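Local coordinates for aldehyde dehydrogenase (Burkholderia cenocepacia, PDB 4O6R), which probably oxidises aldehydes with NAD+ or NADP+ as cofactor and binds AMP in a nucleotide pocket, at residues G73-R78 / G200-V205; G151-W156 / I229-S234; T176-P181 / N207-Y212. All coordinates share one frame; numbering follows the deposited sequence.

Contacts 2 and 3 share the parallel region of a mixed sheet in the Rossmann-like part of the aldehyde dehydrogenase fold. Strand 138-153 runs between strands 228-232 and 176-180, and strand 206-208 lies beyond the latter; the two contacts, centres about 10 Å apart, supply part of the AMP site at one end of the sheet. Contact 1 lies away from it, about 17 Å from contact 3 and 22 Å from contact 2, centre to centre, where helix 69-85 meets the loop before strand 206-208. Segment 73-78 comes first along the chain and 200-205 just before 207-212; contact 3 falls between the segments of contact 2. Val205 O accepts a backbone hydrogen bond from Val177 N.

Contact 1 of 3, residues G73-R78 / G200-V205; sequences GRLLLR and GFPAGV
Leu75 meets the loop that follows helix 187-199 with nearly its whole side chain, and the contact can be followed outward from its CB. This atom lies over one face of the Phe201 ring, toward the rim, 4.0 Å from the ring centroid and 24° off the normal, a CH-pi contact in which Phe201 CZ is the nearest ring atom. CG is anti to the carbonyl carbon (chi1 -74°), and from it the leucine forks. Leu75 CD2 rests on the backbone of Gly200, 3.6 Å from its C atom, while Leu75 CD1 reaches Pro202 CD at 4.3 Å.

Gly200 closes helix 187-199 in a Schellman motif with a positive phi of 116°. With no side chain, it takes up this backbone and lets Leu75 CD2 come close to its main chain. Phe201 CE1 lies 3.6 Å from Leu75 O, and the ring also meets the next residue of the helix: Leu76 CD2 touches Phe201 CZ at 3.9 Å, near the ring plane, and the two side chains cross at about a right angle.

Trp64 of helix 47-66 touches both Leu75 and Pro202, and Leu171 of helix 159-172 packs on Phe201. Between the two segments the attraction is apolar, with no hydrogen bond to fix direction, so the fit rests on the shapes of two leucines, an aromatic ring, a proline and the bare backbone of Gly200.

Contact 2 of 3, residues G151-W156 / I229-S234; sequences GQIVPW and IAFTGS. With AMP (adenosine monophosphate), chain E.
Gly151 and Ile229 start a parallel pairing that runs on through Gln152 with Ala230 and Ile153 with Phe231, the two strand axes being 7° apart. Three backbone hydrogen bonds join them. Ala230 N donates to Gly151 O, and Ala230 O receives Ile153 N at 2.8 Å; the third, from Thr232 N to Ile153 O, is weak.

Apolar contacts fill the face that carries Ile153, Ile229 and Phe231. With CG1 of Ile229 anti to the backbone N (chi1 -176°) and chi2 turned to 72°, its CD1 comes alongside Gly151, to within 3.5 Å of Gly151 O. The same methyl meets Ile153 CD1 at 3.9 Å. Ile153 CG2 comes to the edge of the Phe231 ring, 3.6 Å from Phe231 CD1. Where the strands end, Pro155 and Thr232 cross obliquely, with Thr232 CG2 against the CG and CD atoms of the proline. Ile241 of helix 235-245 covers Ile153, Ile229 and Phe231.

These are neighbouring parallel strands of a Rossmann-like sheet, and AMP lies where their C-terminal ends run into loops, as is usual for nucleotides in such folds.

The ligand is held by polar and apolar contacts together. AMP O3' donates to Val154 O at 2.8 Å. AMP O4' lies in the plane of the Phe231 ring at its edge, and Ile153 CD1 touches the adenine near N3. Ser234 stands at the N-cap of helix 235-245, where its N donates to AMP O1P, a bond modelled so short that its details are doubtful. Its OG caps the helix at Thr237 N. Gly233, without a side chain, leaves its CA 3.2 Å from AMP O1P.

Contact 3 of 3, residues T176-P181 / N207-Y212; sequences TVVLKP and NIVPGY. With AMP (adenosine monophosphate), chain E.
Lys180 reaches past Val209 to Gly211, its aliphatic chain running along the backbone of the loop after strand 206-208. CG is anti to the backbone N (chi1 -169°), and bends at the three later torsions bring the amino group round to the carbonyl of Gly211. Lys180 NZ donates to Gly211 O at 2.8 Å, nearly in line with the carbonyl bond. It also donates to Pro181 O at 2.8 Å, but from above that carbonyl's plane. Its three protons are shared among these carbonyls, AMP O2' at 3.0 Å from NZ, AMP O3', where the bond is weak, and Glu183, its salt-bridge partner. Two carbonyls and a carboxylate so close would be expected to stabilise its positive charge and hold it next to the ribose hydroxyls.

The paired strands belong to a beta-alpha-beta crossover: strand 176-180, helix 187-199 and strand 206-208, with the two strands parallel. Leu179 N donates to Asn207 O, and Val209 N to Leu179 O. Val177 O takes two donors from Asn207, its backbone N and its ND2 at 3.1 Å, which arrive from opposite faces of the carbonyl plane. The amide of Asn207 is held further by Gly204 O at ND2 and by Asp16 N at OD1.

On the face bearing Val178, its CG1 methyl meets Val209 CG2 at 3.8 Å, the two side chains meeting at a slant. The other face belongs to Leu179 and Ile208, where Ile208 CD1 rests against Leu179 CB. Ile208 turns its second branch the other way along the strand: Ile208 CG2 lies 3.7 Å from Pro181 CD, the two side chains crossing at about a right angle. Pro181 CG then meets Pro210 CG at 3.9 Å, while Thr189 of helix 187-199 touches both Pro181 and Ile208.

Contact 1 of 3, residues G73-R78 / G200-V205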
loop_
_atom_site.group_PDB
_atom_site.type_symbol
_atom_site.label_atom_id
_atom_site.label_comp_id
_atom_site.label_asym_id
_atom_site.label_seq_id
_atom_site.Cartn_x
_atom_site.Cartn_y
_atom_site.Cartn_z
ATOM N N GLY A 73 8.300 -16.340 9.988
ATOM C CA GLY A 73 7.479 -16.880 8.901
ATOM C C GLY A 73 7.698 -18.379 8.678
ATOM O O GLY A 73 6.738 -19.158 8.544
ATOM N N ARG A 74 8.960 -18.770 8.606
ATOM C CA ARG A 74 9.320 -20.185 8.363
ATOM C C ARG A 74 8.713 -21.117 9.437
ATOM O O ARG A 74 8.232 -22.234 9.135
ATOM C CB ARG A 74 10.850 -20.323 8.280
ATOM C CG ARG A 74 11.362 -21.735 8.039
ATOM C CD ARG A 74 10.995 -22.204 6.633
ATOM N NE ARG A 74 11.791 -23.350 6.162
ATOM C CZ ARG A 74 13.099 -23.297 5.876
ATOM N NH1 ARG A 74 13.795 -22.159 6.027
ATOM N NH2 ARG A 74 13.720 -24.378 5.455
ATOM N N LEU A 75 8.692 -20.645 10.679
ATOM C CA LEU A 75 8.126 -21.430 11.759
ATOM C C LEU A 75 6.615 -21.639 11.573
ATOM O O LEU A 75 6.111 -22.746 11.779
ATOM C CB LEU A 75 8.436 -20.813 13.113
ATOM C CG LEU A 75 9.861 -20.966 13.621
ATOM C CD1 LEU A 75 10.093 -19.923 14.715
ATOM C CD2 LEU A 75 10.070 -22.385 14.141
ATOM N N LEU A 76 5.907 -20.588 11.190
ATOM C CA LEU A 76 4.495 -20.689 10.896
ATOM C C LEU A 76 4.249 -21.617 9.689
ATOM O O LEU A 76 3.274 -22.380 9.674
ATOM C CB LEU A 76 3.890 -19.286 10.668
ATOM C CG LEU A 76 3.872 -18.365 11.906
ATOM C CD1 LEU A 76 3.695 -16.899 11.518
ATOM C CD2 LEU A 76 2.760 -18.780 12.841
ATOM N N LEU A 77 5.102 -21.528 8.668
ATOM C CA LEU A 77 4.996 -22.415 7.521
ATOM C C LEU A 77 5.147 -23.880 7.944
ATOM O O LEU A 77 4.372 -24.748 7.500
ATOM C CB LEU A 77 6.027 -22.077 6.442
ATOM C CG LEU A 77 5.841 -20.729 5.741
ATOM C CD1 LEU A 77 6.965 -20.522 4.724
ATOM C CD2 LEU A 77 4.499 -20.653 5.032
ATOM N N ARG A 78 6.166 -24.165 8.744
ATOM C CA ARG A 78 6.342 -25.510 9.273
ATOM C C ARG A 78 5.153 -25.969 10.105
ATOM O O ARG A 78 4.806 -27.147 10.060
ATOM C CB ARG A 78 7.576 -25.614 10.175
ATOM C CG ARG A 78 8.894 -25.750 9.455
ATOM C CD ARG A 78 10.015 -25.768 10.495
ATOM N NE ARG A 78 11.262 -25.387 9.895
ATOM C CZ ARG A 78 11.975 -26.154 9.088
ATOM N NH1 ARG A 78 11.565 -27.372 8.773
ATOM N NH2 ARG A 78 13.116 -25.689 8.584
ATOM N N GLY A 200 9.805 -25.892 16.476
ATOM C CA GLY A 200 10.903 -25.053 16.913
ATOM C C GLY A 200 10.521 -23.677 17.455
ATOM O O GLY A 200 11.383 -22.822 17.598
ATOM N N PHE A 201 9.259 -23.435 17.785
ATOM C CA PHE A 201 8.940 -22.138 18.418
ATOM C C PHE A 201 9.694 -22.022 19.745
ATOM O O PHE A 201 9.667 -22.964 20.570
ATOM C CB PHE A 201 7.452 -21.962 18.645
ATOM C CG PHE A 201 6.702 -21.526 17.425
ATOM C CD1 PHE A 201 6.363 -22.444 16.446
ATOM C CD2 PHE A 201 6.320 -20.213 17.256
ATOM C CE1 PHE A 201 5.652 -22.066 15.322
ATOM C CE2 PHE A 201 5.621 -19.813 16.107
ATOM C CZ PHE A 201 5.282 -20.743 15.140
ATOM N N PRO A 202 10.416 -20.910 19.950
ATOM C CA PRO A 202 11.154 -20.782 21.206
ATOM C C PRO A 202 10.266 -20.754 22.458
ATOM O O PRO A 202 9.103 -20.356 22.417
ATOM C CB PRO A 202 11.921 -19.454 21.055
ATOM C CG PRO A 202 12.021 -19.244 19.588
ATOM C CD PRO A 202 10.805 -19.879 18.967
ATOM N N ALA A 203 10.817 -21.250 23.550
ATOM C CA ALA A 203 10.133 -21.228 24.813
ATOM C C ALA A 203 9.705 -19.805 25.165
ATOM O O ALA A 203 10.482 -18.852 25.092
ATOM C CB ALA A 203 11.041 -21.774 25.911
ATOM N N GLY A 204 8.454 -19.690 25.559
ATOM C CA GLY A 204 7.878 -18.430 26.012
ATOM C C GLY A 204 7.170 -17.662 24.941
ATOM O O GLY A 204 6.444 -16.721 25.237
ATOM N N VAL A 205 7.381 -18.037 23.690
ATOM C CA VAL A 205 6.799 -17.279 22.583
ATOM C C VAL A 205 5.277 -17.476 22.543
ATOM O O VAL A 205 4.549 -16.527 22.268
ATOM C CB VAL A 205 7.466 -17.644 21.243
ATOM C CG1 VAL A 205 6.752 -17.024 20.031
ATOM C CG2 VAL A 205 8.889 -17.153 21.262
#

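Contact 2 of 3, residues G151-W156 / I229-S234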
loop_
_atom_site.group_PDB
_atom_site.type_symbol
_atom_site.label_atom_id
_atom_site.label_comp_id
_atom_site.label_asym_id
_atom_site.label_seq_id
_atom_site.Cartn_x
_atom_site.Cartn_y
_atom_site.Cartn_z
ATOM N N GLY A 151 -2.414 -10.659 24.655
ATOM C CA GLY A 151 -3.288 -11.592 25.318
ATOM C C GLY A 151 -4.462 -11.882 24.404
ATOM O O GLY A 151 -4.988 -10.958 23.763
ATOM N N GLN A 152 -4.875 -13.142 24.354
ATOM C CA GLN A 152 -5.950 -13.560 23.450
ATOM C C GLN A 152 -6.900 -14.492 24.167
ATOM O O GLN A 152 -6.492 -15.496 24.732
ATOM C CB GLN A 152 -5.363 -14.214 22.196
ATOM C CG GLN A 152 -4.291 -13.355 21.529
ATOM C CD GLN A 152 -3.684 -13.976 20.286
ATOM O OE1 GLN A 152 -3.343 -15.165 20.259
ATOM N NE2 GLN A 152 -3.545 -13.180 19.238
ATOM N N ILE A 153 -8.186 -14.174 24.091
ATOM C CA ILE A 153 -9.243 -14.947 24.737
ATOM C C ILE A 153 -10.200 -15.402 23.653
ATOM O O ILE A 153 -10.733 -14.580 22.922
ATOM C CB ILE A 153 -9.970 -14.112 25.814
ATOM C CG1 ILE A 153 -9.006 -13.756 26.940
ATOM C CG2 ILE A 153 -11.150 -14.888 26.393
ATOM C CD1 ILE A 153 -9.465 -12.674 27.873
ATOM N N VAL A 154 -10.461 -16.715 23.647
ATOM C CA VAL A 154 -11.056 -17.466 22.527
ATOM C C VAL A 154 -12.251 -18.315 23.016
ATOM O O VAL A 154 -12.104 -19.011 24.018
ATOM C CB VAL A 154 -9.966 -18.446 22.001
ATOM C CG1 VAL A 154 -10.458 -19.251 20.829
ATOM C CG2 VAL A 154 -8.681 -17.708 21.644
ATOM N N PRO A 155 -13.430 -18.288 22.324
ATOM C CA PRO A 155 -14.506 -19.124 22.765
ATOM C C PRO A 155 -14.431 -20.563 22.217
ATOM O O PRO A 155 -13.428 -20.953 21.603
ATOM C CB PRO A 155 -15.731 -18.388 22.239
ATOM C CG PRO A 155 -15.285 -17.772 20.991
ATOM C CD PRO A 155 -13.818 -17.495 21.143
ATOM N N TRP A 156 -15.514 -21.315 22.416
ATOM C CA TRP A 156 -15.511 -22.758 22.226
ATOM C C TRP A 156 -16.077 -23.233 20.895
ATOM O O TRP A 156 -16.153 -24.442 20.691
ATOM C CB TRP A 156 -16.301 -23.412 23.361
ATOM C CG TRP A 156 -17.592 -22.699 23.678
ATOM C CD1 TRP A 156 -17.800 -21.813 24.685
ATOM C CD2 TRP A 156 -18.827 -22.787 22.948
ATOM N NE1 TRP A 156 -19.098 -21.359 24.646
ATOM C CE2 TRP A 156 -19.744 -21.934 23.581
ATOM C CE3 TRP A 156 -19.244 -23.508 21.818
ATOM C CZ2 TRP A 156 -21.087 -21.815 23.155
ATOM C CZ3 TRP A 156 -20.576 -23.384 21.382
ATOM C CH2 TRP A 156 -21.479 -22.546 22.059
ATOM N N ILE A 229 -5.163 -6.797 24.213
ATOM C CA ILE A 229 -6.026 -7.906 24.516
ATOM C C ILE A 229 -7.011 -8.055 23.367
ATOM O O ILE A 229 -7.566 -7.045 22.896
ATOM C CB ILE A 229 -6.763 -7.712 25.851
ATOM C CG1 ILE A 229 -7.620 -8.926 26.228
ATOM C CG2 ILE A 229 -7.619 -6.451 25.838
ATOM C CD1 ILE A 229 -6.819 -10.134 26.665
ATOM N N ALA A 230 -7.174 -9.301 22.913
ATOM C CA ALA A 230 -8.095 -9.621 21.841
ATOM C C ALA A 230 -9.125 -10.608 22.366
ATOM O O ALA A 230 -8.757 -11.643 22.965
ATOM C CB ALA A 230 -7.353 -10.188 20.655
ATOM N N PHE A 231 -10.403 -10.277 22.181
ATOM C CA PHE A 231 -11.477 -11.054 22.745
ATOM C C PHE A 231 -12.598 -11.287 21.736
ATOM O O PHE A 231 -13.028 -10.368 20.997
ATOM C CB PHE A 231 -12.041 -10.356 24.000
ATOM C CG PHE A 231 -13.301 -10.999 24.524
ATOM C CD1 PHE A 231 -13.236 -12.089 25.347
ATOM C CD2 PHE A 231 -14.552 -10.515 24.153
ATOM C CE1 PHE A 231 -14.393 -12.701 25.817
ATOM C CE2 PHE A 231 -15.717 -11.113 24.602
ATOM C CZ PHE A 231 -15.632 -12.218 25.426
ATOM N N THR A 232 -13.061 -12.535 21.712
ATOM C CA THR A 232 -14.206 -12.954 20.908
ATOM C C THR A 232 -15.167 -13.589 21.866
ATOM O O THR A 232 -14.766 -14.501 22.621
ATOM C CB THR A 232 -13.757 -13.976 19.856
ATOM O OG1 THR A 232 -12.862 -13.344 18.952
ATOM C CG2 THR A 232 -14.908 -14.581 19.085
ATOM N N GLY A 233 -16.419 -13.140 21.856
ATOM C CA GLY A 233 -17.421 -13.630 22.801
ATOM C C GLY A 233 -18.603 -12.685 22.915
ATOM O O GLY A 233 -18.907 -11.973 21.955
ATOM N N SER A 234 -19.271 -12.669 24.073
ATOM C CA SER A 234 -20.510 -11.920 24.251
ATOM C C SER A 234 -20.247 -10.428 24.386
ATOM O O SER A 234 -19.182 -10.001 24.811
ATOM C CB SER A 234 -21.285 -12.401 25.487
ATOM O OG SER A 234 -20.662 -12.004 26.711
HETATM P P AMP E . -18.194 -15.369 26.821
HETATM O O1P AMP E . -18.364 -14.316 25.780
HETATM O O2P AMP E . -18.266 -14.791 28.251
HETATM O O3P AMP E . -19.043 -16.623 26.543
HETATM O "O5'" AMP E . -16.661 -15.974 26.726
HETATM C "C5'" AMP E . -15.794 -16.212 25.584
HETATM C "C4'" AMP E . -14.355 -16.423 26.143
HETATM O "O4'" AMP E . -14.093 -15.398 27.123
HETATM C "C3'" AMP E . -14.062 -17.737 26.880
HETATM O "O3'" AMP E . -12.728 -18.290 26.644
HETATM C "C2'" AMP E . -14.297 -17.350 28.350
HETATM O "O2'" AMP E . -13.700 -18.205 29.351
HETATM C "C1'" AMP E . -13.782 -15.914 28.417
HETATM N N9 AMP E . -14.345 -15.063 29.521
HETATM C C8 AMP E . -15.515 -15.233 30.208
HETATM N N7 AMP E . -15.662 -14.264 31.170
HETATM C C5 AMP E . -14.584 -13.434 31.113
HETATM C C6 AMP E . -14.090 -12.208 31.807
HETATM N N6 AMP E . -14.777 -11.631 32.802
HETATM N N1 AMP E . -12.923 -11.646 31.441
HETATM C C2 AMP E . -12.203 -12.198 30.453
HETATM N N3 AMP E . -12.575 -13.313 29.786
HETATM C C4 AMP E . -13.723 -13.975 30.039
#

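Contact 3 of 3, residues T176-P181 / N207-Y212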
loop_
_atom_site.group_PDB
_atom_site.type_symbol
_atom_site.label_atom_id
_atom_site.label_comp_id
_atom_site.label_asym_id
_atom_site.label_seq_id
_atom_site.Cartn_x
_atom_site.Cartn_y
_atom_site.Cartn_z
ATOM N N THR A 176 4.768 -11.786 21.241
ATOM C CA THR A 176 4.665 -13.067 21.937
ATOM C C THR A 176 3.257 -13.130 22.493
ATOM O O THR A 176 2.554 -12.107 22.570
ATOM C CB THR A 176 5.716 -13.231 23.037
ATOM O OG1 THR A 176 5.663 -12.099 23.914
ATOM C CG2 THR A 176 7.073 -13.374 22.424
ATOM N N VAL A 177 2.840 -14.332 22.857
ATOM C CA VAL A 177 1.423 -14.629 23.014
ATOM C C VAL A 177 1.089 -15.361 24.300
ATOM O O VAL A 177 1.761 -16.301 24.664
ATOM C CB VAL A 177 0.877 -15.449 21.814
ATOM C CG1 VAL A 177 -0.507 -16.027 22.098
ATOM C CG2 VAL A 177 0.836 -14.560 20.586
ATOM N N VAL A 178 0.050 -14.888 24.977
ATOM C CA VAL A 178 -0.590 -15.642 26.045
ATOM C C VAL A 178 -2.037 -15.809 25.595
ATOM O O VAL A 178 -2.763 -14.820 25.450
ATOM C CB VAL A 178 -0.533 -14.912 27.387
ATOM C CG1 VAL A 178 -1.239 -15.718 28.450
ATOM C CG2 VAL A 178 0.937 -14.642 27.764
ATOM N N LEU A 179 -2.416 -17.059 25.350
ATOM C CA LEU A 179 -3.712 -17.365 24.833
ATOM C C LEU A 179 -4.526 -18.148 25.883
ATOM O O LEU A 179 -4.070 -19.164 26.417
ATOM C CB LEU A 179 -3.607 -18.106 23.501
ATOM C CG LEU A 179 -4.929 -18.325 22.728
ATOM C CD1 LEU A 179 -4.729 -18.242 21.215
ATOM C CD2 LEU A 179 -5.512 -19.662 23.048
ATOM N N LYS A 180 -5.734 -17.677 26.141
ATOM C CA LYS A 180 -6.680 -18.365 27.025
ATOM C C LYS A 180 -7.807 -18.980 26.192
ATOM O O LYS A 180 -8.774 -18.288 25.832
ATOM C CB LYS A 180 -7.266 -17.438 28.107
ATOM C CG LYS A 180 -8.045 -18.272 29.173
ATOM C CD LYS A 180 -9.324 -17.659 29.704
ATOM C CE LYS A 180 -10.573 -18.025 28.944
ATOM N NZ LYS A 180 -11.020 -19.433 29.065
ATOM N N PRO A 181 -7.685 -20.274 25.858
ATOM C CA PRO A 181 -8.757 -20.897 25.075
ATOM C C PRO A 181 -9.915 -21.230 25.989
ATOM O O PRO A 181 -9.774 -21.168 27.233
ATOM C CB PRO A 181 -8.095 -22.170 24.541
ATOM C CG PRO A 181 -7.170 -22.567 25.644
ATOM C CD PRO A 181 -6.647 -21.260 26.226
ATOM N N ASN A 207 2.183 -19.155 24.993
ATOM C CA ASN A 207 1.778 -19.737 26.253
ATOM C C ASN A 207 0.262 -19.925 26.278
ATOM O O ASN A 207 -0.495 -18.995 25.962
ATOM C CB ASN A 207 2.232 -18.866 27.406
ATOM C CG ASN A 207 3.679 -18.475 27.282
ATOM O OD1 ASN A 207 4.551 -19.165 27.789
ATOM N ND2 ASN A 207 3.948 -17.392 26.566
ATOM N N ILE A 208 -0.170 -21.126 26.622
ATOM C CA ILE A 208 -1.593 -21.474 26.672
ATOM C C ILE A 208 -2.056 -21.681 28.112
ATOM O O ILE A 208 -1.493 -22.512 28.840
ATOM C CB ILE A 208 -1.895 -22.754 25.870
ATOM C CG1 ILE A 208 -1.222 -22.699 24.500
ATOM C CG2 ILE A 208 -3.395 -22.961 25.719
ATOM C CD1 ILE A 208 -1.736 -21.611 23.588
ATOM N N VAL A 209 -3.101 -20.953 28.504
ATOM C CA VAL A 209 -3.578 -20.978 29.893
ATOM C C VAL A 209 -5.104 -21.161 29.972
ATOM O O VAL A 209 -5.833 -20.242 30.296
ATOM C CB VAL A 209 -3.100 -19.743 30.652
ATOM C CG1 VAL A 209 -1.596 -19.840 30.884
ATOM C CG2 VAL A 209 -3.416 -18.480 29.894
ATOM N N PRO A 210 -5.593 -22.370 29.635
ATOM C CA PRO A 210 -7.007 -22.646 29.798
ATOM C C PRO A 210 -7.393 -22.484 31.277
ATOM O O PRO A 210 -6.641 -22.896 32.171
ATOM C CB PRO A 210 -7.148 -24.120 29.409
ATOM C CG PRO A 210 -5.855 -24.526 28.786
ATOM C CD PRO A 210 -4.821 -23.597 29.387
ATOM N N GLY A 211 -8.557 -21.912 31.508
ATOM C CA GLY A 211 -9.055 -21.647 32.849
ATOM C C GLY A 211 -10.339 -20.866 32.701
ATOM O O GLY A 211 -10.741 -20.542 31.579
ATOM N N TYR A 212 -10.996 -20.581 33.817
ATOM C CA TYR A 212 -12.230 -19.842 33.772
ATOM C C TYR A 212 -12.020 -18.398 33.329
ATOM O O TYR A 212 -10.963 -17.788 33.525
ATOM C CB TYR A 212 -12.925 -19.843 35.128
ATOM C CG TYR A 212 -13.380 -21.207 35.586
ATOM C CD1 TYR A 212 -14.229 -22.006 34.792
ATOM C CD2 TYR A 212 -12.975 -21.703 36.819
ATOM C CE1 TYR A 212 -14.648 -23.256 35.232
ATOM C CE2 TYR A 212 -13.402 -22.943 37.253
ATOM C CZ TYR A 212 -14.229 -23.705 36.463
ATOM O OH TYR A 212 -14.603 -24.935 36.946
HETATM P P AMP E . -18.194 -15.369 26.821
HETATM O O1P AMP E . -18.364 -14.316 25.780
HETATM O O2P AMP E . -18.266 -14.791 28.251
HETATM O O3P AMP E . -19.043 -16.623 26.543
HETATM O "O5'" AMP E . -16.661 -15.974 26.726
HETATM C "C5'" AMP E . -15.794 -16.212 25.584
HETATM C "C4'" AMP E . -14.355 -16.423 26.143
HETATM O "O4'" AMP E . -14.093 -15.398 27.123
HETATM C "C3'" AMP E . -14.062 -17.737 26.880
HETATM O "O3'" AMP E . -12.728 -18.290 26.644
HETATM C "C2'" AMP E . -14.297 -17.350 28.350
HETATM O "O2'" AMP E . -13.700 -18.205 29.351
HETATM C "C1'" AMP E . -13.782 -15.914 28.417
HETATM N N9 AMP E . -14.345 -15.063 29.521
HETATM C C8 AMP E . -15.515 -15.233 30.208
HETATM N N7 AMP E . -15.662 -14.264 31.170
HETATM C C5 AMP E . -14.584 -13.434 31.113
HETATM C C6 AMP E . -14.090 -12.208 31.807
HETATM N N6 AMP E . -14.777 -11.631 32.802
HETATM N N1 AMP E . -12.923 -11.646 31.441
HETATM C C2 AMP E . -12.203 -12.198 30.453
HETATM N N3 AMP E . -12.575 -13.313 29.786
HETATM C C4 AMP E . -13.723 -13.975 30.039
#